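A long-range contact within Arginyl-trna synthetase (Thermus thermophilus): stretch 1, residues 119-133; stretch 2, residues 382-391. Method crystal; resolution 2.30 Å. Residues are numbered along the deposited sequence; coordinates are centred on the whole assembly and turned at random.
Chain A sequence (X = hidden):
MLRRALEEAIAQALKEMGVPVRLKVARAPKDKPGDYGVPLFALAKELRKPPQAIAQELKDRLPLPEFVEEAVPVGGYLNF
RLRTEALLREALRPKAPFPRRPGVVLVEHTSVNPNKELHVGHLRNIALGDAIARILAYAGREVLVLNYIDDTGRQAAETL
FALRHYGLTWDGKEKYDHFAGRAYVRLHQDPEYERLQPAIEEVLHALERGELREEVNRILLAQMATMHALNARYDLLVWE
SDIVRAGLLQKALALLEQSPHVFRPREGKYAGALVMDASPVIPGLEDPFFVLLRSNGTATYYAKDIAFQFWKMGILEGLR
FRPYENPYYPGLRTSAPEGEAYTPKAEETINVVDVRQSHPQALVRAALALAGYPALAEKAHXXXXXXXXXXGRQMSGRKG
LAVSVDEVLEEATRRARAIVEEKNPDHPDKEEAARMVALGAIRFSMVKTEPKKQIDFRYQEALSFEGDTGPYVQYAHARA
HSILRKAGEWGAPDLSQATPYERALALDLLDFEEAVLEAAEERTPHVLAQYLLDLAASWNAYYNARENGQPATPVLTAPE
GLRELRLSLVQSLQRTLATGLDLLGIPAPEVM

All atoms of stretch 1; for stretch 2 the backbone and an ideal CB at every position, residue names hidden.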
# COMPACT_ATOMS: atom_id res chain seq x y z
N HIS A 119 4.49 -16.70 -5.99
CA HIS A 119 4.48 -17.43 -4.74
C HIS A 119 4.09 -16.50 -3.58
O HIS A 119 4.03 -15.29 -3.75
CB HIS A 119 5.85 -18.08 -4.49
CG HIS A 119 6.97 -17.10 -4.31
ND1 HIS A 119 8.21 -17.27 -4.89
CD2 HIS A 119 7.05 -15.96 -3.58
CE1 HIS A 119 9.00 -16.27 -4.54
NE2 HIS A 119 8.32 -15.46 -3.74
N VAL A 120 3.83 -17.08 -2.41
CA VAL A 120 3.39 -16.30 -1.25
C VAL A 120 4.21 -15.05 -0.94
O VAL A 120 3.66 -14.05 -0.48
CB VAL A 120 3.34 -17.17 0.03
CG1 VAL A 120 2.39 -18.34 -0.18
CG2 VAL A 120 4.73 -17.66 0.38
N GLY A 121 5.51 -15.10 -1.19
CA GLY A 121 6.35 -13.95 -0.93
C GLY A 121 5.90 -12.74 -1.73
O GLY A 121 6.05 -11.59 -1.29
N HIS A 122 5.34 -12.99 -2.90
CA HIS A 122 4.86 -11.94 -3.80
C HIS A 122 3.51 -11.38 -3.37
O HIS A 122 3.11 -10.30 -3.83
CB HIS A 122 4.76 -12.50 -5.22
CG HIS A 122 6.06 -12.98 -5.77
ND1 HIS A 122 6.17 -14.13 -6.53
CD2 HIS A 122 7.31 -12.46 -5.69
CE1 HIS A 122 7.43 -14.30 -6.89
NE2 HIS A 122 8.14 -13.30 -6.39
N LEU A 123 2.81 -12.11 -2.51
CA LEU A 123 1.49 -11.69 -2.03
C LEU A 123 1.51 -10.37 -1.29
O LEU A 123 0.77 -9.45 -1.63
CB LEU A 123 0.91 -12.75 -1.09
CG LEU A 123 -0.36 -13.47 -1.52
CD1 LEU A 123 -0.77 -14.41 -0.41
CD2 LEU A 123 -1.46 -12.48 -1.82
N ARG A 124 2.35 -10.28 -0.27
CA ARG A 124 2.45 -9.05 0.51
C ARG A 124 2.84 -7.85 -0.35
O ARG A 124 2.30 -6.76 -0.19
CB ARG A 124 3.44 -9.22 1.67
CG ARG A 124 3.76 -7.89 2.33
CD ARG A 124 3.43 -7.84 3.81
NE ARG A 124 4.44 -8.50 4.63
CZ ARG A 124 4.63 -8.24 5.92
NH1 ARG A 124 3.90 -7.34 6.55
NH2 ARG A 124 5.54 -8.93 6.60
N ASN A 125 3.79 -8.07 -1.26
CA ASN A 125 4.27 -7.01 -2.15
C ASN A 125 3.09 -6.39 -2.88
O ASN A 125 2.89 -5.18 -2.83
CB ASN A 125 5.26 -7.60 -3.17
CG ASN A 125 5.85 -6.54 -4.10
OD1 ASN A 125 7.08 -6.43 -4.23
ND2 ASN A 125 4.99 -5.77 -4.76
N ILE A 126 2.32 -7.23 -3.55
CA ILE A 126 1.16 -6.78 -4.31
C ILE A 126 0.11 -6.11 -3.43
O ILE A 126 -0.37 -5.02 -3.75
CB ILE A 126 0.52 -7.98 -5.06
CG1 ILE A 126 1.56 -8.64 -5.97
CG2 ILE A 126 -0.69 -7.52 -5.87
CD1 ILE A 126 1.04 -9.78 -6.80
N ALA A 127 -0.23 -6.75 -2.32
CA ALA A 127 -1.23 -6.22 -1.40
C ALA A 127 -0.83 -4.86 -0.84
O ALA A 127 -1.64 -3.92 -0.84
CB ALA A 127 -1.48 -7.21 -0.25
N LEU A 128 0.40 -4.75 -0.37
CA LEU A 128 0.93 -3.52 0.21
C LEU A 128 1.02 -2.39 -0.82
O LEU A 128 0.61 -1.26 -0.56
CB LEU A 128 2.34 -3.76 0.77
CG LEU A 128 2.66 -3.35 2.21
CD1 LEU A 128 4.16 -3.55 2.42
CD2 LEU A 128 2.27 -1.89 2.47
N GLY A 129 1.56 -2.72 -1.99
CA GLY A 129 1.71 -1.74 -3.05
C GLY A 129 0.39 -1.20 -3.58
O GLY A 129 0.22 0.01 -3.73
N ASP A 130 -0.54 -2.10 -3.87
CA ASP A 130 -1.84 -1.71 -4.38
C ASP A 130 -2.58 -0.85 -3.35
O ASP A 130 -3.18 0.17 -3.68
CB ASP A 130 -2.68 -2.95 -4.72
CG ASP A 130 -4.06 -2.58 -5.22
OD1 ASP A 130 -4.15 -1.99 -6.32
OD2 ASP A 130 -5.05 -2.87 -4.52
N ALA A 131 -2.52 -1.27 -2.09
CA ALA A 131 -3.19 -0.54 -1.01
C ALA A 131 -2.65 0.88 -0.85
O ALA A 131 -3.42 1.83 -0.79
CB ALA A 131 -3.06 -1.32 0.31
N ILE A 132 -1.33 1.03 -0.79
CA ILE A 132 -0.79 2.37 -0.63
C ILE A 132 -1.08 3.22 -1.86
O ILE A 132 -1.26 4.43 -1.75
CB ILE A 132 0.75 2.37 -0.33
CG1 ILE A 132 1.18 3.75 0.16
CG2 ILE A 132 1.54 2.02 -1.58
CD1 ILE A 132 0.40 4.25 1.36
N ALA A 133 -1.16 2.59 -3.04
CA ALA A 133 -1.47 3.33 -4.26
C ALA A 133 -2.90 3.86 -4.18
O ALA A 133 -3.16 5.02 -4.51
CB ALA A 133 -1.34 2.41 -5.49
N UNK A 382 11.17 3.88 -0.21
CA UNK A 382 11.19 2.43 -0.24
C UNK A 382 10.18 1.94 0.80
O UNK A 382 10.08 2.49 1.90
CB UNK A 382 12.59 1.88 0.03
N UNK A 383 9.43 0.91 0.44
CA UNK A 383 8.48 0.32 1.36
C UNK A 383 8.95 -1.13 1.44
O UNK A 383 8.60 -1.95 0.59
CB UNK A 383 7.03 0.46 0.90
N UNK A 384 9.78 -1.42 2.43
CA UNK A 384 10.33 -2.76 2.61
C UNK A 384 9.42 -3.59 3.51
O UNK A 384 8.89 -3.09 4.50
CB UNK A 384 11.74 -2.69 3.20
N UNK A 385 9.26 -4.86 3.17
CA UNK A 385 8.40 -5.73 3.95
C UNK A 385 9.08 -7.04 4.33
O UNK A 385 9.98 -7.52 3.64
CB UNK A 385 7.12 -6.02 3.17
N UNK A 386 8.63 -7.62 5.44
CA UNK A 386 9.17 -8.89 5.92
C UNK A 386 8.54 -10.09 5.23
O UNK A 386 7.58 -9.97 4.46
CB UNK A 386 8.97 -9.01 7.43
N UNK A 387 9.08 -11.26 5.55
CA UNK A 387 8.64 -12.54 4.99
C UNK A 387 7.23 -12.92 5.41
O UNK A 387 6.74 -12.49 6.46
CB UNK A 387 9.61 -13.65 5.41
N UNK A 388 6.60 -13.74 4.59
CA UNK A 388 5.26 -14.24 4.85
C UNK A 388 5.32 -15.76 4.90
O UNK A 388 5.77 -16.40 3.95
CB UNK A 388 4.27 -13.76 3.79
N UNK A 389 4.87 -16.33 6.01
CA UNK A 389 4.85 -17.78 6.19
C UNK A 389 3.45 -18.29 5.86
O UNK A 389 2.48 -17.55 5.97
CB UNK A 389 5.25 -18.17 7.61
N UNK A 390 3.37 -19.55 5.45
CA UNK A 390 2.08 -20.17 5.15
C UNK A 390 1.91 -21.32 6.14
O UNK A 390 2.62 -22.32 6.07
CB UNK A 390 2.00 -20.65 3.70
N UNK A 391 0.98 -21.16 7.08
CA UNK A 391 0.74 -22.16 8.10
C UNK A 391 2.02 -22.42 8.90
O UNK A 391 2.38 -23.56 9.17
CB UNK A 391 0.23 -23.45 7.47

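Two short strands, joined by a loop at 386 and 387, face the helix of stretch 1; the loop breaks the alternation of CA-to-CB directions, and 388 and 390 then point toward the helix as 383 and 385 do.

At position 382 the ideal CB finds nothing of stretch 1 within 5.5 Å. The helix sets no requirement here; the deposited residue is H382.

Position 383 points toward the helix, its ideal CB 5.2 Å from L128 CD1. The gap is too wide for alanine to fill, and the helix offers only hydrocarbon here; leucine, isoleucine or methionine would suit. The residue is L383, whose CD2 lies 3.6 Å from L128 CD2 and 4.3 Å from I132 CG2, so one methyl meets two successive turns.

Position 384 points away, unconstrained by stretch 1; it is A384.

Position 385 points toward the helix, its ideal CB 3.9 Å from both L128 CD1 and R124 NE. Beyond it, space runs across the helix past R124 and N125 to the carbonyl O of G121. A long, flat group with a polar tip fits well, though methionine or phenylalanine could fill part. The residue is Y385. With chi1 at 58° (p), its ring reaches across the helix: CD1 is 3.8 Å from R124 CG, N125 N lies over one face, and CB packs 3.9 Å from L128 CD1. The hydroxyl reaches a water, 3.0 Å from Y385 OH, that also donates a weak hydrogen bond to G121 O (2.9 Å).

At position 386 CA-to-CB points sideways, with the ideal CB 3.5 Å from R124 NH2. An acidic side chain might seem the answer to R124, but the backbone already supplies an acceptor: R124 NH2 donates a weak hydrogen bond to the position's O at 3.1 Å. Many polar residues would do. The residue is E386, whose side chain ends leading away; its OE1 instead accepts from the backbone N of 387 at 2.9 Å.

Position 387 points away, leaving room for a polar residue; it is T387.

Position 388 faces the helix at its closest CA register, 5.9 Å from G121 CA. A compact, branched apolar side chain suits so narrow a gap. V388 sets CG2 3.8 Å from R124 CB.

Position 389 points away and is L389. Position 390 returns toward V120, whose CG1 is 4.5 Å from the ideal CB, so an aliphatic residue fits; L390 CD2 approaches V120 CG1 at 4.4 Å. Position 391, with positive phi, might favour glycine or asparagine, yet holds E391, out of reach.

Stretch 2 382-391: HLAYETVLLE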
# COMPACT_ATOMS: atom_id res chain seq x y z
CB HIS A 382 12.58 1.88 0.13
CG HIS A 382 13.46 1.60 -1.05
ND1 HIS A 382 14.68 0.98 -0.93
CD2 HIS A 382 13.29 1.85 -2.37
CE1 HIS A 382 15.23 0.86 -2.13
NE2 HIS A 382 14.41 1.38 -3.02
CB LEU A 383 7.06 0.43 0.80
CG LEU A 383 5.90 0.05 1.74
CD1 LEU A 383 6.11 0.71 3.09
CD2 LEU A 383 4.57 0.48 1.13
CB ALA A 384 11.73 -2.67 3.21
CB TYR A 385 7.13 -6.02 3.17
CG TYR A 385 7.39 -6.65 1.83
CD1 TYR A 385 7.55 -8.03 1.70
CD2 TYR A 385 7.51 -5.86 0.67
CE1 TYR A 385 7.81 -8.61 0.46
CE2 TYR A 385 7.78 -6.43 -0.57
CZ TYR A 385 7.92 -7.80 -0.67
OH TYR A 385 8.14 -8.37 -1.90
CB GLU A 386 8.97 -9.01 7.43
CG GLU A 386 10.18 -8.63 8.26
CD GLU A 386 11.43 -9.40 7.87
OE1 GLU A 386 11.31 -10.49 7.27
OE2 GLU A 386 12.54 -8.92 8.18
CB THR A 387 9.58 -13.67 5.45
OG1 THR A 387 10.95 -13.27 5.27
CG2 THR A 387 9.32 -14.94 4.66
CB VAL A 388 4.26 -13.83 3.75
CG1 VAL A 388 2.91 -14.50 4.01
CG2 VAL A 388 4.09 -12.32 3.74
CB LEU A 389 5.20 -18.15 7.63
CG LEU A 389 6.52 -17.62 8.21
CD1 LEU A 389 6.64 -18.01 9.67
CD2 LEU A 389 7.67 -18.18 7.41
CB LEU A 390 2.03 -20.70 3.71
CG LEU A 390 0.71 -21.38 3.33
CD1 LEU A 390 -0.45 -20.39 3.47
CD2 LEU A 390 0.79 -21.90 1.90
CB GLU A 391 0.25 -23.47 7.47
CG GLU A 391 -1.18 -23.43 6.91
CD GLU A 391 -2.24 -23.22 7.99
OE1 GLU A 391 -2.02 -23.64 9.14
OE2 GLU A 391 -3.31 -22.65 7.68
O HOH W 1 8.79 -11.24 -2.27
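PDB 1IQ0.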